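Local coordinates for protein single-stranded DNA specific exonuclease RecJ (Thermus thermophilus, PDB 2ZXR) that degrades single-stranded DNA in the 5' to 3' direction as a metal-dependent exonuclease, with no detectable activity on single-stranded RNA, at residues 316-321 against 349-354. Sequence-based numbering, arbitrary orientation.
Sequences AMLRKL and SRILEA
Leu318 and Ile351 carry most of this helix-helix contact, their side chains lying alongside each other and pointing opposite ways. The point of touch is methyl on methylene: Leu318 CD2 lies 3.7 Å from Ile351 CG1. With Leu318 CG anti to its own backbone nitrogen (chi1 -173°), the isobutyl group extends across the gap, and it also packs on Val347, one turn before Ile351 on helix 341-355. The CB of Ile351 does not aim straight at residues 316-321, but CD1 is anti to CA (chi2 178°), and the stretched-out arm carries its end closer to them, CD1 coming within 4.1 Å of Leu321 CB. Ile351 thus meets two leucines one helical turn apart, while Val359 of strand 359-363 touches it as well.

Arg350 covers Leu318 from another side. Its guanidinium lays one face over the leucine, Arg350 CZ standing 4.5 Å from Leu318 CG, a loose van der Waals contact. Its polar partners lie just outside the segments: NH1 makes salt bridges to Glu314 and Glu315, just upstream on the leucine's own helix, which probably helps keep the guanidinium over Leu318 and ties the two helices together at the margin of the apolar patch. No hydrogen bond runs directly between residues 316-321 and 349-354.

The short helical segments run in broadly the same direction, their axes 10.9 Å apart at closest approach and inclined at 42°. This is side-chain packing away from the metal site, joining the C-terminal end of the long helix 293-321 to helix 341-355, the helix that links strands 332-335 and 359-363 in a beta-alpha-beta crossover of the DHHA1 domain.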
loop_
_atom_site.group_PDB
_atom_site.type_symbol
_atom_site.label_atom_id
_atom_site.label_comp_id
_atom_site.label_asym_id
_atom_site.label_seq_id
_atom_site.Cartn_x
_atom_site.Cartn_y
_atom_site.Cartn_z
ATOM N N ALA A 316 0.904 -19.619 18.857
ATOM C CA ALA A 316 1.440 -19.932 20.178
ATOM C C ALA A 316 2.670 -19.052 20.502
ATOM O O ALA A 316 2.829 -18.608 21.633
ATOM C CB ALA A 316 1.818 -21.429 20.289
ATOM N N MET A 317 3.530 -18.775 19.522
ATOM C CA MET A 317 4.690 -17.941 19.811
ATOM C C MET A 317 4.295 -16.507 20.147
ATOM O O MET A 317 4.784 -15.921 21.126
ATOM C CB MET A 317 5.673 -17.925 18.639
ATOM C CG MET A 317 6.939 -17.152 18.954
ATOM S SD MET A 317 8.116 -17.158 17.600
ATOM C CE MET A 317 8.749 -18.847 17.742
ATOM N N LEU A 318 3.420 -15.941 19.322
ATOM C CA LEU A 318 2.943 -14.579 19.524
ATOM C C LEU A 318 2.202 -14.503 20.875
ATOM O O LEU A 318 2.379 -13.560 21.638
ATOM C CB LEU A 318 2.028 -14.186 18.365
ATOM C CG LEU A 318 1.475 -12.772 18.160
ATOM C CD1 LEU A 318 0.216 -12.645 18.971
ATOM C CD2 LEU A 318 2.486 -11.692 18.540
ATOM N N ARG A 319 1.396 -15.511 21.187
ATOM C CA ARG A 319 0.682 -15.496 22.451
ATOM C C ARG A 319 1.686 -15.418 23.604
ATOM O O ARG A 319 1.493 -14.662 24.551
ATOM C CB ARG A 319 -0.191 -16.738 22.589
ATOM C CG ARG A 319 -1.010 -16.732 23.855
ATOM C CD ARG A 319 -1.959 -17.927 23.954
ATOM N NE ARG A 319 -2.732 -17.865 25.198
ATOM C CZ ARG A 319 -3.811 -17.108 25.396
ATOM N NH1 ARG A 319 -4.290 -16.328 24.432
ATOM N NH2 ARG A 319 -4.409 -17.134 26.575
ATOM N N LYS A 320 2.769 -16.182 23.520
ATOM C CA LYS A 320 3.789 -16.146 24.572
ATOM C C LYS A 320 4.657 -14.889 24.578
ATOM O O LYS A 320 5.049 -14.391 25.636
ATOM C CB LYS A 320 4.741 -17.322 24.448
ATOM C CG LYS A 320 5.912 -17.219 25.428
ATOM C CD LYS A 320 6.971 -18.246 25.127
ATOM C CE LYS A 320 6.389 -19.642 25.094
ATOM N NZ LYS A 320 7.436 -20.617 24.662
ATOM N N LEU A 321 4.976 -14.386 23.395
ATOM C CA LEU A 321 5.860 -13.231 23.293
ATOM C C LEU A 321 5.238 -11.846 23.371
ATOM O O LEU A 321 5.774 -10.976 24.031
ATOM C CB LEU A 321 6.705 -13.349 22.014
ATOM C CG LEU A 321 8.083 -14.025 22.097
ATOM C CD1 LEU A 321 8.141 -15.094 23.194
ATOM C CD2 LEU A 321 8.426 -14.615 20.731
ATOM N N SER A 349 7.005 -9.410 12.800
ATOM C CA SER A 349 6.275 -8.361 12.081
ATOM C C SER A 349 4.969 -8.061 12.809
ATOM O O SER A 349 4.551 -6.903 12.937
ATOM C CB SER A 349 5.964 -8.795 10.644
ATOM O OG SER A 349 7.153 -8.887 9.874
ATOM N N ARG A 350 4.316 -9.112 13.288
ATOM C CA ARG A 350 3.073 -8.894 14.002
ATOM C C ARG A 350 3.318 -8.100 15.287
ATOM O O ARG A 350 2.502 -7.269 15.669
ATOM C CB ARG A 350 2.382 -10.230 14.274
ATOM C CG ARG A 350 1.806 -10.850 12.990
ATOM C CD ARG A 350 1.068 -12.147 13.281
ATOM N NE ARG A 350 -0.182 -11.911 13.993
ATOM C CZ ARG A 350 -1.003 -12.871 14.406
ATOM N NH1 ARG A 350 -0.702 -14.150 14.185
ATOM N NH2 ARG A 350 -2.141 -12.552 15.013
ATOM N N ILE A 351 4.450 -8.321 15.944
ATOM C CA ILE A 351 4.732 -7.554 17.161
ATOM C C ILE A 351 5.042 -6.116 16.805
ATOM O O ILE A 351 4.592 -5.183 17.465
ATOM C CB ILE A 351 5.919 -8.144 17.955
ATOM C CG1 ILE A 351 5.503 -9.504 18.517
ATOM C CG2 ILE A 351 6.339 -7.165 19.077
ATOM C CD1 ILE A 351 6.591 -10.264 19.292
ATOM N N LEU A 352 5.838 -5.934 15.766
ATOM C CA LEU A 352 6.185 -4.599 15.335
ATOM C C LEU A 352 4.920 -3.804 15.001
ATOM O O LEU A 352 4.850 -2.587 15.235
ATOM C CB LEU A 352 7.078 -4.674 14.104
ATOM C CG LEU A 352 7.428 -3.373 13.383
ATOM C CD1 LEU A 352 8.808 -3.502 12.771
ATOM C CD2 LEU A 352 6.364 -3.053 12.315
ATOM N N GLU A 353 3.908 -4.490 14.478
ATOM C CA GLU A 353 2.692 -3.788 14.081
ATOM C C GLU A 353 1.804 -3.380 15.250
ATOM O O GLU A 353 1.110 -2.375 15.191
ATOM C CB GLU A 353 1.898 -4.645 13.094
ATOM C CG GLU A 353 1.028 -3.830 12.174
ATOM C CD GLU A 353 1.823 -2.853 11.307
ATOM O OE1 GLU A 353 1.436 -1.654 11.288
ATOM O OE2 GLU A 353 2.816 -3.277 10.648
ATOM N N ALA A 354 1.825 -4.168 16.312
ATOM C CA ALA A 354 1.011 -3.890 17.482
ATOM C C ALA A 354 1.714 -2.846 18.322
ATOM O O ALA A 354 1.111 -2.149 19.131
ATOM C CB ALA A 354 0.863 -5.177 18.311
#